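Local coordinates for probable branched-chain amino acid ABC transporter, amino acid binding protein (Thermus thermophilus, PDB 3LKB) that probably binds branched-chain amino acids such as valine and delivers them to an ABC transporter for uptake, at residues Met106-Ile111 with Thr123-Glu128; Val149-Pro154 with His204-Gly209; Leu93-Arg98 with Asn116-Leu121. The protein carries 2 engineered substitutions. All blocks are in the same frame, centred on the assembly; numbering follows the deposited sequence.

Interaction 1: residues Met106-Ile111 with Thr123-Glu128. With VAL (valine), chain C.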
loop_
_atom_site.group_PDB
_atom_site.type_symbol
_atom_site.label_atom_id
_atom_site.label_comp_id
_atom_site.label_asym_id
_atom_site.label_seq_id
_atom_site.Cartn_x
_atom_site.Cartn_y
_atom_site.Cartn_z
ATOM N N MET A 106 -7.832 -18.156 -4.088
ATOM C CA MET A 106 -7.734 -19.588 -4.278
ATOM C C MET A 106 -8.976 -20.293 -3.684
ATOM O O MET A 106 -8.915 -21.381 -3.079
ATOM C CB MET A 106 -6.412 -20.027 -3.663
ATOM C CG MET A 106 -5.196 -19.018 -3.993
ATOM S SD MET A 106 -3.810 -19.378 -2.944
ATOM C CE MET A 106 -2.563 -18.539 -3.895
ATOM N N HIS A 107 -10.136 -19.678 -3.851
ATOM C CA HIS A 107 -11.271 -20.265 -3.218
ATOM C C HIS A 107 -11.857 -21.332 -4.138
ATOM O O HIS A 107 -12.124 -21.058 -5.303
ATOM C CB HIS A 107 -12.306 -19.226 -2.874
ATOM C CG HIS A 107 -13.471 -19.800 -2.159
ATOM N ND1 HIS A 107 -14.678 -19.143 -2.033
ATOM C CD2 HIS A 107 -13.625 -20.993 -1.553
ATOM C CE1 HIS A 107 -15.510 -19.887 -1.330
ATOM N NE2 HIS A 107 -14.894 -21.018 -1.027
ATOM N N ILE A 108 -12.050 -22.540 -3.621
ATOM C CA ILE A 108 -12.497 -23.648 -4.486
ATOM C C ILE A 108 -13.888 -23.436 -5.138
ATOM O O ILE A 108 -14.164 -23.892 -6.282
ATOM C CB ILE A 108 -12.471 -24.962 -3.735
ATOM C CG1 ILE A 108 -12.580 -26.110 -4.713
ATOM C CG2 ILE A 108 -13.575 -24.997 -2.629
ATOM C CD1 ILE A 108 -11.330 -26.320 -5.587
ATOM N N GLU A 109 -14.742 -22.725 -4.411
ATOM C CA GLU A 109 -16.087 -22.398 -4.860
ATOM C C GLU A 109 -16.097 -21.706 -6.241
ATOM O O GLU A 109 -17.073 -21.794 -7.009
ATOM C CB GLU A 109 -16.795 -21.560 -3.759
ATOM C CG GLU A 109 -18.247 -21.154 -4.047
ATOM C CD GLU A 109 -19.142 -22.353 -4.403
ATOM O OE1 GLU A 109 -18.931 -23.473 -3.825
ATOM O OE2 GLU A 109 -20.066 -22.172 -5.244
ATOM N N LEU A 110 -15.004 -21.023 -6.557
ATOM C CA LEU A 110 -14.876 -20.341 -7.837
ATOM C C LEU A 110 -14.896 -21.278 -9.026
ATOM O O LEU A 110 -15.387 -20.878 -10.066
ATOM C CB LEU A 110 -13.598 -19.499 -7.895
ATOM C CG LEU A 110 -13.458 -18.379 -6.855
ATOM C CD1 LEU A 110 -12.190 -17.528 -7.122
ATOM C CD2 LEU A 110 -14.725 -17.517 -6.754
ATOM N N ILE A 111 -14.347 -22.486 -8.886
ATOM C CA ILE A 111 -14.328 -23.451 -9.987
ATOM C C ILE A 111 -15.407 -24.546 -9.806
ATOM O O ILE A 111 -15.399 -25.530 -10.513
ATOM C CB ILE A 111 -12.911 -24.042 -10.280
ATOM C CG1 ILE A 111 -12.207 -24.528 -9.026
ATOM C CG2 ILE A 111 -11.983 -22.970 -10.855
ATOM C CD1 ILE A 111 -12.178 -25.943 -8.816
ATOM N N THR A 123 -3.180 -22.249 -8.425
ATOM C CA THR A 123 -2.682 -23.215 -7.419
ATOM C C THR A 123 -3.754 -23.855 -6.553
ATOM O O THR A 123 -4.933 -23.589 -6.699
ATOM C CB THR A 123 -1.610 -22.610 -6.462
ATOM O OG1 THR A 123 -2.236 -21.801 -5.448
ATOM C CG2 THR A 123 -0.542 -21.814 -7.204
ATOM N N THR A 124 -3.329 -24.674 -5.604
ATOM C CA THR A 124 -4.258 -25.275 -4.648
ATOM C C THR A 124 -5.194 -24.271 -3.974
ATOM O O THR A 124 -4.900 -23.075 -3.899
ATOM C CB THR A 124 -3.515 -26.040 -3.543
ATOM O OG1 THR A 124 -2.638 -25.136 -2.825
ATOM C CG2 THR A 124 -2.742 -27.223 -4.161
ATOM N N SER A 125 -6.324 -24.766 -3.478
ATOM C CA SER A 125 -7.364 -23.901 -2.948
ATOM C C SER A 125 -7.084 -23.656 -1.462
ATOM O O SER A 125 -6.279 -24.392 -0.862
ATOM C CB SER A 125 -8.723 -24.562 -3.149
ATOM O OG SER A 125 -8.858 -25.735 -2.351
ATOM N N TYR A 126 -7.749 -22.650 -0.888
ATOM C CA TYR A 126 -7.697 -22.394 0.552
ATOM C C TYR A 126 -8.122 -23.631 1.326
ATOM O O TYR A 126 -7.489 -23.986 2.322
ATOM C CB TYR A 126 -8.622 -21.218 0.980
ATOM C CG TYR A 126 -8.318 -19.895 0.299
ATOM C CD1 TYR A 126 -7.020 -19.439 0.231
ATOM C CD2 TYR A 126 -9.343 -19.098 -0.285
ATOM C CE1 TYR A 126 -6.721 -18.276 -0.349
ATOM C CE2 TYR A 126 -9.034 -17.913 -0.895
ATOM C CZ TYR A 126 -7.704 -17.525 -0.914
ATOM O OH TYR A 126 -7.256 -16.393 -1.480
ATOM N N SER A 127 -9.202 -24.255 0.879
ATOM C CA SER A 127 -9.689 -25.511 1.474
ATOM C C SER A 127 -8.682 -26.671 1.535
ATOM O O SER A 127 -8.481 -27.255 2.609
ATOM C CB SER A 127 -10.956 -25.979 0.750
ATOM O OG SER A 127 -11.968 -25.039 0.993
ATOM N N GLU A 128 -8.049 -26.998 0.412
ATOM C CA GLU A 128 -7.039 -28.061 0.421
ATOM C C GLU A 128 -5.915 -27.723 1.407
ATOM O O GLU A 128 -5.483 -28.575 2.175
ATOM C CB GLU A 128 -6.464 -28.298 -0.992
ATOM C CG GLU A 128 -5.568 -29.520 -1.101
ATOM C CD GLU A 128 -5.521 -30.167 -2.480
ATOM O OE1 GLU A 128 -5.942 -29.570 -3.521
ATOM O OE2 GLU A 128 -5.064 -31.315 -2.527
HETATM N N VAL C . -6.847 -11.930 -0.312
HETATM C CA VAL C . -7.357 -12.966 -1.291
HETATM C C VAL C . -7.181 -12.599 -2.724
HETATM O O VAL C . -6.161 -13.015 -3.228
HETATM C CB VAL C . -8.831 -13.269 -1.144
HETATM C CG1 VAL C . -9.667 -12.139 -1.499
HETATM C CG2 VAL C . -9.135 -14.340 -1.992
#

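Interaction 2: residues Val149-Pro154 with His204-Gly209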
loop_
_atom_site.group_PDB
_atom_site.type_symbol
_atom_site.label_atom_id
_atom_site.label_comp_id
_atom_site.label_asym_id
_atom_site.label_seq_id
_atom_site.Cartn_x
_atom_site.Cartn_y
_atom_site.Cartn_z
ATOM N N VAL A 149 -8.881 -18.837 13.017
ATOM C CA VAL A 149 -8.935 -17.380 12.961
ATOM C C VAL A 149 -8.814 -16.881 11.511
ATOM O O VAL A 149 -7.854 -17.168 10.832
ATOM C CB VAL A 149 -7.822 -16.729 13.851
ATOM C CG1 VAL A 149 -7.706 -15.233 13.583
ATOM C CG2 VAL A 149 -8.124 -16.947 15.294
ATOM N N VAL A 150 -9.727 -16.020 11.111
ATOM C CA VAL A 150 -10.113 -15.861 9.751
ATOM C C VAL A 150 -10.413 -14.398 9.458
ATOM O O VAL A 150 -10.908 -13.648 10.321
ATOM C CB VAL A 150 -11.321 -16.736 9.575
ATOM C CG1 VAL A 150 -12.514 -16.021 9.042
ATOM C CG2 VAL A 150 -10.970 -17.980 8.870
ATOM N N HIS A 151 -10.050 -13.969 8.258
ATOM C CA HIS A 151 -10.270 -12.609 7.849
ATOM C C HIS A 151 -11.778 -12.412 7.713
ATOM O O HIS A 151 -12.516 -13.355 7.305
ATOM C CB HIS A 151 -9.577 -12.406 6.507
ATOM C CG HIS A 151 -9.589 -10.996 6.023
ATOM N ND1 HIS A 151 -10.584 -10.503 5.199
ATOM C CD2 HIS A 151 -8.744 -9.959 6.269
ATOM C CE1 HIS A 151 -10.336 -9.227 4.949
ATOM N NE2 HIS A 151 -9.228 -8.875 5.582
ATOM N N PRO A 152 -12.261 -11.187 8.035
ATOM C CA PRO A 152 -13.722 -10.981 8.038
ATOM C C PRO A 152 -14.190 -10.725 6.630
ATOM O O PRO A 152 -14.397 -9.601 6.265
ATOM C CB PRO A 152 -13.905 -9.716 8.894
ATOM C CG PRO A 152 -12.462 -9.396 9.463
ATOM C CD PRO A 152 -11.564 -9.938 8.403
ATOM N N SER A 153 -14.306 -11.756 5.821
ATOM C CA SER A 153 -14.755 -11.562 4.457
ATOM C C SER A 153 -14.996 -12.909 3.933
ATOM O O SER A 153 -14.605 -13.884 4.554
ATOM C CB SER A 153 -13.668 -10.901 3.596
ATOM O OG SER A 153 -12.445 -11.585 3.732
ATOM N N PRO A 154 -15.624 -12.974 2.765
ATOM C CA PRO A 154 -15.727 -14.212 1.989
ATOM C C PRO A 154 -14.351 -14.906 1.894
ATOM O O PRO A 154 -14.269 -16.117 1.957
ATOM C CB PRO A 154 -16.166 -13.709 0.594
ATOM C CG PRO A 154 -16.931 -12.416 0.881
ATOM C CD PRO A 154 -16.221 -11.799 2.078
ATOM N N HIS A 204 -4.756 -20.223 10.817
ATOM C CA HIS A 204 -5.137 -18.894 10.283
ATOM C C HIS A 204 -5.487 -18.888 8.803
ATOM O O HIS A 204 -4.793 -19.477 7.989
ATOM C CB HIS A 204 -3.968 -17.934 10.452
ATOM C CG HIS A 204 -3.707 -17.525 11.870
ATOM N ND1 HIS A 204 -2.940 -18.279 12.742
ATOM C CD2 HIS A 204 -4.109 -16.436 12.570
ATOM C CE1 HIS A 204 -2.848 -17.655 13.901
ATOM N NE2 HIS A 204 -3.549 -16.537 13.825
ATOM N N GLN A 205 -6.538 -18.163 8.443
ATOM C CA GLN A 205 -6.789 -17.821 7.045
ATOM C C GLN A 205 -6.860 -16.318 6.939
ATOM O O GLN A 205 -7.885 -15.691 7.207
ATOM C CB GLN A 205 -8.102 -18.443 6.571
ATOM C CG GLN A 205 -8.659 -17.875 5.267
ATOM C CD GLN A 205 -7.878 -18.294 3.978
ATOM O OE1 GLN A 205 -6.729 -18.727 4.028
ATOM N NE2 GLN A 205 -8.519 -18.123 2.820
ATOM N N ASN A 206 -5.788 -15.708 6.486
ATOM C CA ASN A 206 -5.715 -14.267 6.550
ATOM C C ASN A 206 -4.579 -13.774 5.676
ATOM O O ASN A 206 -3.905 -14.593 5.037
ATOM C CB ASN A 206 -5.446 -13.918 8.011
ATOM C CG ASN A 206 -6.208 -12.697 8.475
ATOM O OD1 ASN A 206 -6.416 -11.767 7.699
ATOM N ND2 ASN A 206 -6.638 -12.696 9.744
ATOM N N VAL A 207 -4.366 -12.457 5.624
ATOM C CA VAL A 207 -3.120 -11.931 5.107
ATOM C C VAL A 207 -2.213 -11.842 6.311
ATOM O O VAL A 207 -2.657 -12.110 7.430
ATOM C CB VAL A 207 -3.218 -10.551 4.413
ATOM C CG1 VAL A 207 -3.684 -10.713 2.932
ATOM C CG2 VAL A 207 -4.109 -9.575 5.229
ATOM N N ALA A 208 -0.962 -11.463 6.072
ATOM C CA ALA A 208 0.071 -11.558 7.072
ATOM C C ALA A 208 0.006 -10.565 8.260
ATOM O O ALA A 208 0.423 -10.925 9.348
ATOM C CB ALA A 208 1.439 -11.513 6.403
ATOM N N GLY A 209 -0.451 -9.324 8.061
ATOM C CA GLY A 209 -0.467 -8.304 9.170
ATOM C C GLY A 209 -1.339 -8.702 10.367
ATOM O O GLY A 209 -0.895 -8.705 11.495
#

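Interaction 3: residues Leu93-Arg98 with Asn116-Leu121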
loop_
_atom_site.group_PDB
_atom_site.type_symbol
_atom_site.label_atom_id
_atom_site.label_comp_id
_atom_site.label_asym_id
_atom_site.label_seq_id
_atom_site.Cartn_x
_atom_site.Cartn_y
_atom_site.Cartn_z
ATOM N N LEU A 93 -21.379 -13.134 -14.832
ATOM C CA LEU A 93 -20.977 -12.304 -15.949
ATOM C C LEU A 93 -19.752 -12.902 -16.675
ATOM O O LEU A 93 -19.677 -12.876 -17.916
ATOM C CB LEU A 93 -20.699 -10.907 -15.435
ATOM C CG LEU A 93 -20.382 -9.792 -16.418
ATOM C CD1 LEU A 93 -21.516 -9.654 -17.448
ATOM C CD2 LEU A 93 -20.236 -8.516 -15.563
ATOM N N ILE A 94 -18.811 -13.455 -15.911
ATOM C CA ILE A 94 -17.653 -14.112 -16.531
ATOM C C ILE A 94 -18.083 -15.250 -17.464
ATOM O O ILE A 94 -17.634 -15.346 -18.586
ATOM C CB ILE A 94 -16.645 -14.636 -15.470
ATOM C CG1 ILE A 94 -16.078 -13.450 -14.654
ATOM C CG2 ILE A 94 -15.541 -15.475 -16.147
ATOM C CD1 ILE A 94 -15.073 -13.763 -13.639
ATOM N N GLN A 95 -18.915 -16.128 -16.925
ATOM C CA GLN A 95 -19.593 -17.185 -17.646
ATOM C C GLN A 95 -20.326 -16.652 -18.890
ATOM O O GLN A 95 -20.168 -17.219 -19.988
ATOM C CB GLN A 95 -20.567 -17.910 -16.692
ATOM C CG GLN A 95 -21.274 -19.152 -17.281
ATOM C CD GLN A 95 -20.326 -20.331 -17.488
ATOM O OE1 GLN A 95 -19.296 -20.472 -16.781
ATOM N NE2 GLN A 95 -20.654 -21.184 -18.477
ATOM N N GLU A 96 -21.113 -15.582 -18.740
ATOM C CA GLU A 96 -21.931 -15.073 -19.885
ATOM C C GLU A 96 -21.047 -14.613 -21.013
ATOM O O GLU A 96 -21.245 -14.974 -22.144
ATOM C CB GLU A 96 -22.869 -13.922 -19.465
ATOM C CG GLU A 96 -23.574 -13.179 -20.652
ATOM C CD GLU A 96 -24.432 -11.977 -20.208
ATOM O OE1 GLU A 96 -25.149 -12.071 -19.173
ATOM O OE2 GLU A 96 -24.376 -10.918 -20.901
ATOM N N LEU A 97 -20.012 -13.863 -20.696
ATOM C CA LEU A 97 -19.157 -13.416 -21.769
ATOM C C LEU A 97 -17.967 -14.313 -22.075
ATOM O O LEU A 97 -17.140 -13.959 -22.901
ATOM C CB LEU A 97 -18.756 -11.945 -21.561
ATOM C CG LEU A 97 -18.153 -11.542 -20.242
ATOM C CD1 LEU A 97 -16.695 -11.821 -20.370
ATOM C CD2 LEU A 97 -18.383 -10.060 -19.966
ATOM N N ARG A 98 -17.894 -15.474 -21.419
ATOM C CA ARG A 98 -16.867 -16.465 -21.718
ATOM C C ARG A 98 -15.424 -15.922 -21.693
ATOM O O ARG A 98 -14.635 -16.223 -22.574
ATOM C CB ARG A 98 -17.116 -17.094 -23.101
ATOM C CG ARG A 98 -18.520 -17.591 -23.354
ATOM C CD ARG A 98 -18.653 -18.126 -24.753
ATOM N NE ARG A 98 -20.036 -18.480 -25.078
ATOM C CZ ARG A 98 -20.594 -19.688 -24.887
ATOM N NH1 ARG A 98 -19.912 -20.699 -24.342
ATOM N NH2 ARG A 98 -21.861 -19.896 -25.234
ATOM N N ASN A 116 -18.785 -21.823 -13.849
ATOM C CA ASN A 116 -17.400 -22.186 -13.572
ATOM C C ASN A 116 -16.565 -22.613 -14.802
ATOM O O ASN A 116 -15.403 -22.985 -14.656
ATOM C CB ASN A 116 -17.375 -23.310 -12.523
ATOM C CG ASN A 116 -17.994 -24.630 -13.037
ATOM O OD1 ASN A 116 -17.477 -25.711 -12.757
ATOM N ND2 ASN A 116 -19.112 -24.541 -13.753
ATOM N N ASP A 117 -17.122 -22.532 -16.011
ATOM C CA ASP A 117 -16.382 -23.033 -17.160
ATOM C C ASP A 117 -15.102 -22.236 -17.501
ATOM O O ASP A 117 -14.152 -22.797 -18.087
ATOM C CB ASP A 117 -17.287 -23.122 -18.377
ATOM C CG ASP A 117 -18.451 -24.117 -18.211
ATOM O OD1 ASP A 117 -18.309 -25.180 -17.520
ATOM O OD2 ASP A 117 -19.526 -23.817 -18.814
ATOM N N TYR A 118 -15.062 -20.961 -17.101
ATOM C CA TYR A 118 -13.958 -20.050 -17.497
ATOM C C TYR A 118 -13.008 -19.560 -16.404
ATOM O O TYR A 118 -12.237 -18.639 -16.634
ATOM C CB TYR A 118 -14.519 -18.833 -18.233
ATOM C CG TYR A 118 -15.287 -19.276 -19.434
ATOM C CD1 TYR A 118 -16.681 -19.381 -19.383
ATOM C CD2 TYR A 118 -14.618 -19.700 -20.586
ATOM C CE1 TYR A 118 -17.383 -19.835 -20.457
ATOM C CE2 TYR A 118 -15.292 -20.175 -21.673
ATOM C CZ TYR A 118 -16.692 -20.227 -21.607
ATOM O OH TYR A 118 -17.414 -20.650 -22.695
ATOM N N ILE A 119 -13.038 -20.177 -15.226
ATOM C CA ILE A 119 -12.213 -19.692 -14.125
ATOM C C ILE A 119 -11.127 -20.687 -13.838
ATOM O O ILE A 119 -11.419 -21.874 -13.652
ATOM C CB ILE A 119 -13.090 -19.510 -12.907
ATOM C CG1 ILE A 119 -14.166 -18.449 -13.250
ATOM C CG2 ILE A 119 -12.226 -19.201 -11.654
ATOM C CD1 ILE A 119 -15.240 -18.301 -12.204
ATOM N N PHE A 120 -9.871 -20.243 -13.820
ATOM C CA PHE A 120 -8.771 -21.184 -13.616
ATOM C C PHE A 120 -7.887 -20.768 -12.479
ATOM O O PHE A 120 -7.305 -19.709 -12.517
ATOM C CB PHE A 120 -7.938 -21.362 -14.892
ATOM C CG PHE A 120 -8.712 -21.929 -16.024
ATOM C CD1 PHE A 120 -9.445 -21.095 -16.871
ATOM C CD2 PHE A 120 -8.753 -23.293 -16.221
ATOM C CE1 PHE A 120 -10.223 -21.645 -17.890
ATOM C CE2 PHE A 120 -9.488 -23.855 -17.259
ATOM C CZ PHE A 120 -10.226 -23.030 -18.098
ATOM N N LEU A 121 -7.806 -21.635 -11.464
ATOM C CA LEU A 121 -7.005 -21.430 -10.274
ATOM C C LEU A 121 -5.561 -21.816 -10.580
ATOM O O LEU A 121 -5.318 -22.929 -11.048
ATOM C CB LEU A 121 -7.564 -22.315 -9.164
ATOM C CG LEU A 121 -8.481 -21.635 -8.161
ATOM C CD1 LEU A 121 -9.296 -20.534 -8.781
ATOM C CD2 LEU A 121 -9.367 -22.600 -7.421
HETATM O O HOH W 1 -16.988 -19.144 -15.754
#

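Interaction 1: residues Met106-Ile111 with Thr123-Glu128
Met106 O accepts a hydrogen bond from Tyr126 N at 2.8 Å, the donor tilted 31° out of the carbonyl plane, and Ser125 CA closes on the same oxygen at 3.0 Å in a CA-H...O contact. The carbonyl thus meets the very start of helix 126-140. Ser125 is the N-cap of that helix: its OG takes a nearly straight bond from Glu128 N at 3.1 Å, and its CB packs against Ile108 CB. Ile108 also lays CG2 near Ser127 OG, 4.0 Å away, a hydroxyl whose bond goes to Asp162. Tyr126 CG is anti to its own carbonyl carbon (chi1 -58°), and the ring has the backbone carbon of Met106 over one face, offset toward the rim. Met106 CB stands over the ring as well, 4.0 Å from the centroid in a CH-pi contact, while Met106 SD lies obliquely to the ring as a Met-aromatic contact. Tyr126 belongs to the valine pocket, beside Thr84, Ser105 and Tyr232, in the cleft between the two lobes of a leucine-binding-protein fold; the chain here probably makes one of the crossings from one lobe to the other. The bound ligand lies at the ring edge near its hydroxyl, although the modelled approach is too close for details to be trusted. Beyond CG the Met106 chain is extended and carries CE to 3.6 Å from Thr123 OG1, which itself gives a weak bond to Thr124 O. His107 CB adds a contact with Tyr126 CD2 at 3.9 Å.

Interaction 2: residues Val149-Pro154 with His204-Gly209
Val149-Val150 and His204-Gln205 run as parallel strands, with Gln205 bonded to the residues on either side of Val150: Gln205 N gives to Val149 O at 2.9 Å, and Gln205 O takes His151 N at 3.0 Å. Val149 and His204 lie side by side on one face of the sheet, pointing the same way, with Val149 CG1 3.9 Å from His204 CD2; Ile214 of helix 208-220 touches both. On the other face Val150 CG2 packs on Gln205 CB at 3.7 Å, and the Gln205 chain bends at chi2 (73°), its NE2 being bonded to Phe155 O. Past the strand ends, Asn206 OD1 meets the edge of the His151 ring in its plane, 3.3 Å from CD2, with amide and ring planes 83° apart. That oxygen also accepts Val207 N. The ring is further held by the hydrogen bond of His151 ND1 with Ser153 OG at 2.6 Å, with Pro152 CD over the centre of one face. The C-terminal ends of neighbouring parallel strands, turning into loops and helices near a ligand, are typical of the Rossmann-like lobe of periplasmic binding proteins, and Phe155 is itself part of the valine pocket.

Interaction 3: residues Leu93-Arg98 with Asn116-Leu121
Tyr118 lays its ring beneath the backbone of Arg98, whose CA stands over the ring centre, 3.6 Å from the centroid and only 10° off the normal. This is the close-packed part of the contact. Arg98 has left helical geometry with a positive phi (53°), closing helix 84-97 in a Schellman motif, and its CA makes a CH-pi contact with the aromatic face. Asp117 CB lies over the opposite face, toward the rim. Deeper in, Ile94 CG2 reaches Tyr118 CB at 4.1 Å and also touches Ile119, and the backbone of Tyr118 pairs onward with Thr101, where strand 101-103 begins. The outer side is polar and looser. From CG to NE the Arg98 chain is extended, running past the phenol, and NH1 then gives a hydrogen bond to Tyr118 OH at 3.0 Å; the oxygen lies near the guanidinium plane, which is turned 87° to the ring. Gln95, bent at chi2, turns its amide toward the loop. Its OE1 accepts Asp117 N at 3.1 Å on an in-plane lone pair and also a bond from a water, which in turn accepts Tyr118 N. Its NE2 donates at 2.9 Å to Asp117 OD2, coming from above the carboxylate plane, so both ends of one amide hold the exposed Asp117. An alanine in place of Tyr118 would probably leave the backbone of Arg98 without its aromatic floor and the guanidinium without its hydroxyl partner, freeing the arginine chain to turn. Asn313 holds Arg98 O from outside the pair. The whole is a helix-to-loop junction within one lobe, a Schellman-capped helix end packed on the type I beta turn Asn116-Ile119.

Interactions 1 and 2 are buried, whereas interaction 3 lies farther from the chain centre and is partly open to solvent. Interactions 1 and 3 interlock along the chain: both use the long loop between strands 101-103 and 121-123, and Ile111 packs against Ile119 and Leu121 to join them. Interaction 2 belongs to the larger sheet and meets interaction 1 where Gln205 NE2 packs on the Tyr126 ring, close to the bound valine; it has no touch with interaction 3. Their chemistry follows their place: a helix start and an aromatic at the pocket, strand pairing within the sheet, and amide, guanidinium and water bonds at the outer helix end.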